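Local atomic coordinates of RidA family protein (Psychrobacter sp. MES7-P7E, PDB entry 6L8P), a protein that probably hydrolyses reactive enamine and imine intermediates of amino-acid metabolism to 2-oxo acids and ammonia, working as a trimer of the RidA family. Residues L54-E59 and L131-V136; M61-R64 and A69-E72; F95-T100 and E110-N115; A106-V111 and P121-V126. The protein carries 1 engineered substitution. One frame throughout, in Å; residues are numbered along the deposited sequence.

Contact 1 (L54-E59 and L131-V136); sequences LGFDPE and LPKGGV. Engineered in segment 54-59: Glu59 (natural residue Asp).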
loop_
_atom_site.group_PDB
_atom_site.type_symbol
_atom_site.label_atom_id
_atom_site.label_comp_id
_atom_site.label_asym_id
_atom_site.label_seq_id
_atom_site.Cartn_x
_atom_site.Cartn_y
_atom_site.Cartn_z
ATOM N N LEU A 54 2.880 12.220 8.133
ATOM C CA LEU A 54 1.769 12.876 8.802
ATOM C C LEU A 54 2.057 14.372 8.871
ATOM O O LEU A 54 3.173 14.826 8.569
ATOM C CB LEU A 54 1.594 12.291 10.219
ATOM C CG LEU A 54 1.278 10.787 10.259
ATOM C CD1 LEU A 54 1.645 10.208 11.696
ATOM C CD2 LEU A 54 -0.157 10.572 10.033
ATOM N N GLY A 55 1.036 15.142 9.265
ATOM C CA GLY A 55 1.144 16.593 9.183
ATOM C C GLY A 55 1.900 17.239 10.343
ATOM O O GLY A 55 1.433 18.239 10.892
ATOM N N PHE A 56 3.040 16.677 10.721
ATOM C CA PHE A 56 3.855 17.242 11.798
ATOM C C PHE A 56 4.694 18.407 11.299
ATOM O O PHE A 56 5.327 18.338 10.242
ATOM C CB PHE A 56 4.850 16.203 12.325
ATOM C CG PHE A 56 4.232 15.023 12.992
ATOM C CD1 PHE A 56 3.546 15.138 14.189
ATOM C CD2 PHE A 56 4.471 13.780 12.458
ATOM C CE1 PHE A 56 2.994 13.972 14.813
ATOM C CE2 PHE A 56 3.953 12.604 13.054
ATOM C CZ PHE A 56 3.201 12.717 14.234
ATOM N N ASP A 57 4.795 19.449 12.114
ATOM C CA ASP A 57 5.921 20.378 11.979
ATOM C C ASP A 57 7.221 19.626 12.282
ATOM O O ASP A 57 7.294 18.939 13.319
ATOM C CB ASP A 57 5.660 21.505 12.982
ATOM C CG ASP A 57 6.777 22.547 13.060
ATOM O OD1 ASP A 57 7.985 22.230 13.098
ATOM O OD2 ASP A 57 6.395 23.720 13.263
ATOM N N PRO A 58 8.214 19.621 11.388
ATOM C CA PRO A 58 9.368 18.743 11.607
ATOM C C PRO A 58 10.241 19.151 12.780
ATOM O O PRO A 58 11.048 18.332 13.230
ATOM C CB PRO A 58 10.145 18.814 10.279
ATOM C CG PRO A 58 9.639 20.065 9.622
ATOM C CD PRO A 58 8.240 20.255 10.042
ATOM N N GLU A 59 10.128 20.381 13.264
ATOM C CA GLU A 59 10.941 20.752 14.424
ATOM C C GLU A 59 10.231 20.452 15.728
ATOM O O GLU A 59 10.845 19.957 16.686
ATOM C CB GLU A 59 11.279 22.240 14.357
ATOM C CG GLU A 59 12.230 22.565 13.217
ATOM C CD GLU A 59 13.676 22.574 13.673
ATOM O OE1 GLU A 59 13.930 22.920 14.852
ATOM O OE2 GLU A 59 14.562 22.224 12.861
ATOM N N LEU A 131 -5.248 7.195 12.670
ATOM C CA LEU A 131 -3.857 7.343 12.261
ATOM C C LEU A 131 -2.970 7.612 13.459
ATOM O O LEU A 131 -3.438 8.091 14.496
ATOM C CB LEU A 131 -3.698 8.499 11.245
ATOM C CG LEU A 131 -4.350 8.214 9.906
ATOM C CD1 LEU A 131 -4.421 9.525 9.054
ATOM C CD2 LEU A 131 -3.617 7.084 9.137
ATOM N N PRO A 132 -1.672 7.326 13.353
ATOM C CA PRO A 132 -0.797 7.538 14.502
ATOM C C PRO A 132 -0.854 8.970 15.009
ATOM O O PRO A 132 -0.957 9.937 14.243
ATOM C CB PRO A 132 0.593 7.169 13.962
ATOM C CG PRO A 132 0.307 6.161 12.861
ATOM C CD PRO A 132 -0.965 6.703 12.214
ATOM N N LYS A 133 -0.840 9.080 16.333
ATOM C CA LYS A 133 -0.796 10.352 17.041
ATOM C C LYS A 133 -2.024 11.208 16.789
ATOM O O LYS A 133 -2.021 12.408 17.130
ATOM C CB LYS A 133 0.496 11.107 16.699
ATOM C CG LYS A 133 1.758 10.236 16.780
ATOM C CD LYS A 133 1.917 9.641 18.188
ATOM C CE LYS A 133 3.090 8.626 18.224
ATOM N NZ LYS A 133 3.117 7.901 19.541
ATOM N N GLY A 134 -3.084 10.628 16.224
ATOM C CA GLY A 134 -4.312 11.364 15.999
ATOM C C GLY A 134 -4.295 12.225 14.759
ATOM O O GLY A 134 -5.158 13.099 14.624
ATOM N N GLY A 135 -3.366 11.999 13.848
ATOM C CA GLY A 135 -3.410 12.694 12.563
ATOM C C GLY A 135 -4.685 12.382 11.786
ATOM O O GLY A 135 -5.374 11.386 12.023
ATOM N N VAL A 136 -5.033 13.289 10.858
ATOM C CA VAL A 136 -6.199 13.068 9.991
ATOM C C VAL A 136 -5.815 12.779 8.549
ATOM O O VAL A 136 -6.707 12.525 7.726
ATOM C CB VAL A 136 -7.202 14.242 10.050
ATOM C CG1 VAL A 136 -7.679 14.377 11.479
ATOM C CG2 VAL A 136 -6.600 15.537 9.571
#

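Contact 2 (M61-R64 and A69-E72); sequences MELR and AQAE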
loop_
_atom_site.group_PDB
_atom_site.type_symbol
_atom_site.label_atom_id
_atom_site.label_comp_id
_atom_site.label_asym_id
_atom_site.label_seq_id
_atom_site.Cartn_x
_atom_site.Cartn_y
_atom_site.Cartn_z
ATOM N N MET A 61 7.455 18.478 16.118
ATOM C CA MET A 61 6.720 17.203 16.098
ATOM C C MET A 61 5.285 17.340 16.578
ATOM O O MET A 61 4.693 16.362 17.044
ATOM C CB MET A 61 7.453 16.105 16.890
ATOM C CG MET A 61 8.861 15.805 16.321
ATOM S SD MET A 61 8.701 15.179 14.593
ATOM C CE MET A 61 7.691 13.694 14.814
ATOM N N GLU A 62 4.676 18.517 16.414
ATOM C CA GLU A 62 3.264 18.708 16.700
ATOM C C GLU A 62 2.499 18.738 15.388
ATOM O O GLU A 62 2.945 19.352 14.419
ATOM C CB GLU A 62 3.017 20.009 17.469
ATOM C CG GLU A 62 3.760 20.003 18.805
ATOM C CD GLU A 62 3.707 21.343 19.514
ATOM O OE1 GLU A 62 4.579 21.567 20.375
ATOM O OE2 GLU A 62 2.813 22.171 19.214
ATOM N N LEU A 63 1.340 18.092 15.375
ATOM C CA LEU A 63 0.456 18.162 14.208
ATOM C C LEU A 63 -0.079 19.568 13.991
ATOM O O LEU A 63 -0.471 20.262 14.938
ATOM C CB LEU A 63 -0.729 17.216 14.399
ATOM C CG LEU A 63 -0.386 15.735 14.376
ATOM C CD1 LEU A 63 -1.564 14.959 14.932
ATOM C CD2 LEU A 63 -0.080 15.329 12.924
ATOM N N ARG A 64 -0.113 19.993 12.732
ATOM C CA ARG A 64 -0.783 21.245 12.393
ATOM C C ARG A 64 -2.272 21.155 12.710
ATOM O O ARG A 64 -2.853 20.070 12.864
ATOM C CB ARG A 64 -0.584 21.554 10.910
ATOM C CG ARG A 64 0.851 21.673 10.479
ATOM C CD ARG A 64 1.531 22.906 11.065
ATOM N NE ARG A 64 2.849 23.094 10.464
ATOM C CZ ARG A 64 3.789 23.913 10.942
ATOM N NH1 ARG A 64 3.564 24.621 12.052
ATOM N NH2 ARG A 64 4.958 24.028 10.306
ATOM N N ALA A 69 -4.268 22.235 6.792
ATOM C CA ALA A 69 -2.922 22.542 7.247
ATOM C C ALA A 69 -2.085 21.274 7.386
ATOM O O ALA A 69 -0.902 21.260 7.029
ATOM C CB ALA A 69 -2.997 23.302 8.572
ATOM N N GLN A 70 -2.690 20.192 7.888
ATOM C CA GLN A 70 -1.948 18.934 7.951
ATOM C C GLN A 70 -1.602 18.418 6.566
ATOM O O GLN A 70 -0.484 17.941 6.355
ATOM C CB GLN A 70 -2.745 17.866 8.706
ATOM C CG GLN A 70 -2.676 18.085 10.221
ATOM C CD GLN A 70 -3.400 17.033 11.016
ATOM O OE1 GLN A 70 -3.412 15.858 10.657
ATOM N NE2 GLN A 70 -4.037 17.445 12.102
ATOM N N ALA A 71 -2.540 18.505 5.604
ATOM C CA ALA A 71 -2.240 18.029 4.244
ATOM C C ALA A 71 -1.126 18.853 3.574
ATOM O O ALA A 71 -0.232 18.295 2.908
ATOM C CB ALA A 71 -3.511 18.061 3.389
ATOM N N GLU A 72 -1.173 20.182 3.732
ATOM C CA GLU A 72 -0.107 21.018 3.210
ATOM C C GLU A 72 1.226 20.661 3.845
ATOM O O GLU A 72 2.259 20.629 3.162
ATOM C CB GLU A 72 -0.442 22.493 3.451
ATOM C CG GLU A 72 -1.654 22.906 2.625
ATOM C CD GLU A 72 -2.179 24.307 2.926
ATOM O OE1 GLU A 72 -1.867 24.867 4.000
ATOM O OE2 GLU A 72 -2.929 24.845 2.078
#

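Contact 3 (F95-T100 and E110-N115); sequences FNVSLT and EVFVAN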
loop_
_atom_site.group_PDB
_atom_site.type_symbol
_atom_site.label_atom_id
_atom_site.label_comp_id
_atom_site.label_asym_id
_atom_site.label_seq_id
_atom_site.Cartn_x
_atom_site.Cartn_y
_atom_site.Cartn_z
ATOM N N PHE A 95 1.114 7.769 -5.069
ATOM C CA PHE A 95 0.776 8.190 -3.710
ATOM C C PHE A 95 -0.272 7.240 -3.131
ATOM O O PHE A 95 -1.220 6.851 -3.817
ATOM C CB PHE A 95 0.156 9.599 -3.708
ATOM C CG PHE A 95 1.133 10.725 -3.832
ATOM C CD1 PHE A 95 2.198 10.857 -2.930
ATOM C CD2 PHE A 95 0.957 11.687 -4.845
ATOM C CE1 PHE A 95 3.068 11.940 -3.037
ATOM C CE2 PHE A 95 1.808 12.788 -4.943
ATOM C CZ PHE A 95 2.881 12.907 -4.046
ATOM N N ASN A 96 -0.166 6.944 -1.834
ATOM C CA ASN A 96 -1.222 6.216 -1.132
ATOM C C ASN A 96 -1.706 7.109 -0.014
ATOM O O ASN A 96 -0.926 7.464 0.879
ATOM C CB ASN A 96 -0.696 4.897 -0.580
ATOM C CG ASN A 96 -1.784 3.944 -0.248
ATOM O OD1 ASN A 96 -2.145 3.781 0.917
ATOM N ND2 ASN A 96 -2.317 3.288 -1.264
ATOM N N VAL A 97 -2.971 7.485 -0.060
ATOM C CA VAL A 97 -3.526 8.451 0.888
ATOM C C VAL A 97 -4.449 7.739 1.869
ATOM O O VAL A 97 -5.370 7.018 1.453
ATOM C CB VAL A 97 -4.320 9.532 0.160
ATOM C CG1 VAL A 97 -4.888 10.523 1.162
ATOM C CG2 VAL A 97 -3.414 10.264 -0.890
ATOM N N SER A 98 -4.237 7.976 3.171
ATOM C CA SER A 98 -5.138 7.503 4.211
ATOM C C SER A 98 -5.735 8.716 4.908
ATOM O O SER A 98 -4.997 9.568 5.413
ATOM C CB SER A 98 -4.388 6.633 5.217
ATOM O OG SER A 98 -3.678 5.572 4.559
ATOM N N LEU A 99 -7.061 8.813 4.905
ATOM C CA LEU A 99 -7.802 9.896 5.552
ATOM C C LEU A 99 -8.598 9.339 6.716
ATOM O O LEU A 99 -9.074 8.208 6.652
ATOM C CB LEU A 99 -8.815 10.544 4.594
ATOM C CG LEU A 99 -8.195 11.111 3.316
ATOM C CD1 LEU A 99 -9.326 11.629 2.454
ATOM C CD2 LEU A 99 -7.313 12.237 3.716
ATOM N N THR A 100 -8.832 10.167 7.763
ATOM C CA THR A 100 -9.805 9.714 8.757
ATOM C C THR A 100 -11.225 10.186 8.436
ATOM O O THR A 100 -12.186 9.719 9.080
ATOM C CB THR A 100 -9.388 10.151 10.172
ATOM O OG1 THR A 100 -9.081 11.549 10.161
ATOM C CG2 THR A 100 -8.142 9.397 10.654
ATOM N N GLU A 110 -7.720 19.510 -3.851
ATOM C CA GLU A 110 -7.240 20.880 -4.044
ATOM C C GLU A 110 -5.782 21.031 -3.627
ATOM O O GLU A 110 -4.981 21.670 -4.333
ATOM C CB GLU A 110 -8.118 21.852 -3.264
ATOM C CG GLU A 110 -9.515 21.995 -3.828
ATOM C CD GLU A 110 -10.402 22.885 -2.966
ATOM O OE1 GLU A 110 -9.889 23.491 -1.992
ATOM O OE2 GLU A 110 -11.613 22.972 -3.268
ATOM N N VAL A 111 -5.402 20.433 -2.490
ATOM C CA VAL A 111 -4.026 20.532 -2.044
ATOM C C VAL A 111 -3.110 19.824 -3.027
ATOM O O VAL A 111 -2.009 20.308 -3.321
ATOM C CB VAL A 111 -3.904 19.957 -0.613
ATOM C CG1 VAL A 111 -2.446 19.842 -0.182
ATOM C CG2 VAL A 111 -4.698 20.855 0.368
ATOM N N PHE A 112 -3.590 18.709 -3.610
ATOM C CA PHE A 112 -2.807 18.019 -4.631
ATOM C C PHE A 112 -2.541 18.938 -5.819
ATOM O O PHE A 112 -1.380 19.067 -6.265
ATOM C CB PHE A 112 -3.533 16.740 -5.087
ATOM C CG PHE A 112 -3.102 15.499 -4.348
ATOM C CD1 PHE A 112 -3.240 15.417 -2.971
ATOM C CD2 PHE A 112 -2.568 14.433 -5.040
ATOM C CE1 PHE A 112 -2.822 14.256 -2.290
ATOM C CE2 PHE A 112 -2.154 13.279 -4.387
ATOM C CZ PHE A 112 -2.257 13.215 -2.978
ATOM N N VAL A 113 -3.597 19.630 -6.290
ATOM C CA VAL A 113 -3.446 20.511 -7.453
ATOM C C VAL A 113 -2.467 21.623 -7.127
ATOM O O VAL A 113 -1.618 21.987 -7.954
ATOM C CB VAL A 113 -4.815 21.075 -7.884
ATOM C CG1 VAL A 113 -4.614 22.266 -8.867
ATOM C CG2 VAL A 113 -5.683 19.998 -8.523
ATOM N N ALA A 114 -2.528 22.139 -5.897
ATOM C CA ALA A 114 -1.661 23.253 -5.532
ATOM C C ALA A 114 -0.200 22.838 -5.463
ATOM O O ALA A 114 0.698 23.670 -5.670
ATOM C CB ALA A 114 -2.108 23.836 -4.189
ATOM N N ASN A 115 0.075 21.559 -5.199
ATOM C CA ASN A 115 1.431 21.135 -4.957
ATOM C C ASN A 115 2.062 20.355 -6.095
ATOM O O ASN A 115 3.266 20.083 -6.032
ATOM C CB ASN A 115 1.477 20.280 -3.667
ATOM C CG ASN A 115 1.444 21.120 -2.409
ATOM O OD1 ASN A 115 2.491 21.577 -1.958
ATOM N ND2 ASN A 115 0.270 21.329 -1.835
#

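Contact 4 (A106-V111 and P121-V126); sequences AVLNEV and PARAAV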
loop_
_atom_site.group_PDB
_atom_site.type_symbol
_atom_site.label_atom_id
_atom_site.label_comp_id
_atom_site.label_asym_id
_atom_site.label_seq_id
_atom_site.Cartn_x
_atom_site.Cartn_y
_atom_site.Cartn_z
ATOM N N ALA A 106 -12.514 16.573 -1.123
ATOM C CA ALA A 106 -12.425 17.710 -2.036
ATOM C C ALA A 106 -11.208 18.561 -1.719
ATOM O O ALA A 106 -10.427 18.904 -2.617
ATOM C CB ALA A 106 -13.713 18.545 -1.970
ATOM N N VAL A 107 -10.983 18.864 -0.427
ATOM C CA VAL A 107 -9.831 19.685 -0.105
ATOM C C VAL A 107 -8.526 18.920 -0.358
ATOM O O VAL A 107 -7.538 19.517 -0.796
ATOM C CB VAL A 107 -9.948 20.190 1.343
ATOM C CG1 VAL A 107 -8.685 20.919 1.767
ATOM C CG2 VAL A 107 -11.142 21.113 1.448
ATOM N N LEU A 108 -8.518 17.591 -0.153
ATOM C CA LEU A 108 -7.347 16.796 -0.523
ATOM C C LEU A 108 -6.990 17.023 -1.987
ATOM O O LEU A 108 -5.829 17.296 -2.330
ATOM C CB LEU A 108 -7.646 15.305 -0.286
ATOM C CG LEU A 108 -6.545 14.333 -0.735
ATOM C CD1 LEU A 108 -5.452 14.298 0.360
ATOM C CD2 LEU A 108 -7.107 12.945 -1.059
ATOM N N ASN A 109 -8.008 16.952 -2.854
ATOM C CA ASN A 109 -7.720 17.096 -4.273
ATOM C C ASN A 109 -7.218 18.503 -4.579
ATOM O O ASN A 109 -6.289 18.661 -5.388
ATOM C CB ASN A 109 -8.965 16.722 -5.081
ATOM C CG ASN A 109 -9.237 15.211 -5.063
ATOM O OD1 ASN A 109 -8.296 14.403 -5.100
ATOM N ND2 ASN A 109 -10.514 14.825 -5.041
ATOM N N GLU A 110 -7.720 19.510 -3.851
ATOM C CA GLU A 110 -7.240 20.880 -4.044
ATOM C C GLU A 110 -5.782 21.031 -3.627
ATOM O O GLU A 110 -4.981 21.670 -4.333
ATOM C CB GLU A 110 -8.118 21.852 -3.264
ATOM C CG GLU A 110 -9.515 21.995 -3.828
ATOM C CD GLU A 110 -10.402 22.885 -2.966
ATOM O OE1 GLU A 110 -9.889 23.491 -1.992
ATOM O OE2 GLU A 110 -11.613 22.972 -3.268
ATOM N N VAL A 111 -5.402 20.433 -2.490
ATOM C CA VAL A 111 -4.026 20.532 -2.044
ATOM C C VAL A 111 -3.110 19.824 -3.027
ATOM O O VAL A 111 -2.009 20.308 -3.321
ATOM C CB VAL A 111 -3.904 19.957 -0.613
ATOM C CG1 VAL A 111 -2.446 19.842 -0.182
ATOM C CG2 VAL A 111 -4.698 20.855 0.368
ATOM N N PRO A 121 0.660 11.713 -10.353
ATOM C CA PRO A 121 0.969 10.306 -10.048
ATOM C C PRO A 121 -0.301 9.465 -10.005
ATOM O O PRO A 121 -1.426 9.968 -9.867
ATOM C CB PRO A 121 1.611 10.368 -8.649
ATOM C CG PRO A 121 2.102 11.804 -8.522
ATOM C CD PRO A 121 1.064 12.623 -9.261
ATOM N N ALA A 122 -0.074 8.149 -10.042
ATOM C CA ALA A 122 -1.105 7.204 -9.665
ATOM C C ALA A 122 -1.408 7.403 -8.183
ATOM O O ALA A 122 -0.591 7.927 -7.416
ATOM C CB ALA A 122 -0.619 5.779 -9.945
ATOM N N ARG A 123 -2.593 6.994 -7.780
ATOM C CA ARG A 123 -3.022 7.227 -6.397
ATOM C C ARG A 123 -3.997 6.153 -5.946
ATOM O O ARG A 123 -4.762 5.607 -6.745
ATOM C CB ARG A 123 -3.694 8.596 -6.246
ATOM C CG ARG A 123 -3.661 9.161 -4.800
ATOM C CD ARG A 123 -4.258 10.590 -4.795
ATOM N NE ARG A 123 -5.719 10.566 -4.919
ATOM C CZ ARG A 123 -6.479 11.662 -4.894
ATOM N NH1 ARG A 123 -5.884 12.865 -4.756
ATOM N NH2 ARG A 123 -7.792 11.560 -4.993
ATOM N N ALA A 124 -4.031 5.934 -4.631
ATOM C CA ALA A 124 -5.171 5.309 -3.990
ATOM C C ALA A 124 -5.560 6.151 -2.785
ATOM O O ALA A 124 -4.730 6.894 -2.230
ATOM C CB ALA A 124 -4.843 3.898 -3.566
ATOM N N ALA A 125 -6.819 6.043 -2.370
ATOM C CA ALA A 125 -7.282 6.852 -1.240
ATOM C C ALA A 125 -8.358 6.069 -0.514
ATOM O O ALA A 125 -9.300 5.556 -1.133
ATOM C CB ALA A 125 -7.816 8.236 -1.691
ATOM N N VAL A 126 -8.248 5.997 0.812
ATOM C CA VAL A 126 -9.257 5.300 1.604
ATOM C C VAL A 126 -9.462 6.077 2.890
ATOM O O VAL A 126 -8.609 6.880 3.297
ATOM C CB VAL A 126 -8.839 3.860 1.969
ATOM C CG1 VAL A 126 -8.512 3.031 0.704
ATOM C CG2 VAL A 126 -7.630 3.876 2.915
#

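Contact 1 (L54-E59 and L131-V136)
Leu54 packs against Leu131 and Pro132, where two loops of the RidA α/β fold meet. One loop leaves strand 47-54 through an inverse gamma turn centred on Gly55. The other, before strand 137-144, is a pair of overlapping tight turns, closed by Gly134 N on Leu131 O and by Gly135 N on Pro132 O. The contact begins at the root of the Leu54 side chain. Its CB points toward the second loop but does not touch it, and Leu54 CG comes no nearer than 4.6 Å to Pro132 O. With CG anti to the carbonyl carbon (chi1 -61°), both methyl groups reach the other loop. CD1 lies 3.7 Å from Pro132 O and 3.9 Å from Pro132 CB, the two side chains crossing at about a right angle. CD2 takes the other branch and rests 4.3 Å from Leu131 CB. Leu54 CD2 also passes 4.6 Å from Gly135 CA, where the lack of a side chain leaves room for the methyl. A malonate ion, probably from the crystallisation liquor, lies near the Leu54 side chain. Across the subunit boundary, Leu131 and Pro132 touch Val126 and Ala125 of the second subunit. Further along the first loop, Asp57 OD1 accepts from Glu59 N in an Asx turn; Glu59 is an engineered residue. Phe56 adds the second apolar touch. Lys133 bends at chi2 (-58°), its amine leads away, and its aliphatic part stays by the ring: Lys133 CG lies near the ring plane, 3.8 Å from Phe56 CZ.

Contact 2 (M61-R64 and A69-E72)
Ala69 meets Arg64 through aliphatic carbon. Its methyl CB lies 3.8 Å from Arg64 CB, and its carbonyl Ala69 O is 3.9 Å from Arg64 CG. Arg64 then bends at chi2 and carries its guanidinium away from this meeting point, toward Gln73 one turn further along the helix, where NE bonds to Gln73 OE1. Next comes Gln70, which holds the polar part of the contact. Its chain is extended beyond CG (chi2 -178°), and this brings the amide alongside the loop. Gln70 NE2 donates to Arg64 O at 3.0 Å, with an N-H...O angle of 148°. The donor is tilted from the carbonyl plane, and the oxygen likewise sits somewhat out of the amide plane. In this way the loop after strand 47-54 is tied to the first turn of helix 67-84, within a split beta-alpha-beta crossover, strand 137-144 lying between 47-54 and 92-99. The other end of the amide, OE1, accepts from Val136 N in a separate loop, while Leu63 CD2 packs 4.1 Å from Gln70 OE1. An alanine at Gln70 would probably leave Arg64 O and Val136 N without their amide partner. Leu63 CB also lies 4.0 Å from Gln70 NE2. After Gln70, Ala71 belongs to another side of the helix and packs on Val111, whose CG1 also lies 4.1 Å from Glu72 N.

Contact 3 (F95-T100 and E110-N115)
Beside Phe112, the ring that meets Phe95 across this contact, the carbonyl oxygen Val111 O takes two bonds from Asn115. Asn115 ND2 donates at 2.9 Å to Val111 O, nearly straight at 169°, with the oxygen in the plane of the amide. Asn115 N adds a weak bond to the same oxygen. Both belong to the last turn of helix 105-115, which ends here. The contact itself is apolar and rests on three buried side chains. Phe112 reaches from the helix toward the strand and turns its edge to the face of Phe95 in an offset edge-to-face pair. The ring centroids are 5.3 Å apart and the planes stand at 75°. Phe112 CE2 comes 3.5 Å from Phe95 CD2, toward one side of the ring. The neighbouring atom, Phe112 CZ, touches Val97 CG2 at 3.8 Å. Val97 puts CG1 anti to its backbone N (chi1 180°), which leaves CG2 to approach the ring from the strand side. Replacing Phe95 with an alanine is likely to open a gap beside Phe112 CE2 and let that ring shift. Around the pair, Phe75 of helix 67-84 makes a further edge-to-face contact with Phe112, and Arg123 of strand 122-127 makes a cation-pi contact with it. Phe95 also rests on Ile139. The cluster thus lies in the layer where helices 67-84 and 105-115 pack on the sheet, over strand 92-99 and its two neighbours, 137-144 and 122-127.

Contact 4 (A106-V111 and P121-V126)
Arg123 reaches from strand 122-127 to Asn109 on helix 105-115 and grips one oxygen with two nitrogens. The arginine chain is extended through its first two torsions and turns at chi3 (75°), which swings the guanidinium end-on to the helix. Asn109 places its CG beside the backbone N, anti to the carbonyl carbon, and its amide comes across to meet it. The two flat groups lie only 7° from coplanar. Arg123 NH1 donates at 2.9 Å to Asn109 OD1, almost in line with its C=O bond. Arg123 NH2 also donates at 2.9 Å to Asn109 OD1, in the carbonyl plane and on a lone pair. Each N-H...O angle is 143°, bent because both donors share one acceptor. This fork keeps the guanidinium close to the plane of the amide and is likely to limit its rotation. Leu108, on the same helix as Asn109, comes to meet the arginine chain from the opposite direction to that chain. Its branch points at the strand, and Leu108 CD2 lies over one face of the guanidinium, 3.9 Å from Arg123 NH1. Phe112, one turn on, gives the same group a cation-pi partner. Arg123 is therefore held by the helix that joins strands 92-99 and 122-127 in a beta-alpha-beta unit. Arg123 NE bonds a malonate ion, and Tyr38 of the third subunit packs on Arg123. This is consistent with the RidA-family active site, a pocket between subunits in which an arginine binds the carboxylate of the ligand.

How the contacts relate
Contacts 3 and 4 form one block. Both use helix 105-115 against adjoining strands of the sheet, both are buried, and both touch the third subunit. Their chemistry differs: contact 3 is aromatic and aliphatic, while contact 4 is an arginine fork next to the bound malonate. Contacts 1 and 2 belong to loops, their centres about 6 Å apart. Contact 1 is buried and apolar, whereas contact 2 is only partly buried and hinges on an amide. Gly55 O and Arg64 N join these two. Between the groups, Val111 CG1 packs on helix 67-84, and Val136 O meets Thr100 N. Contacts 2, 3 and 4 all lie along the chain within the loop closed by contact 1.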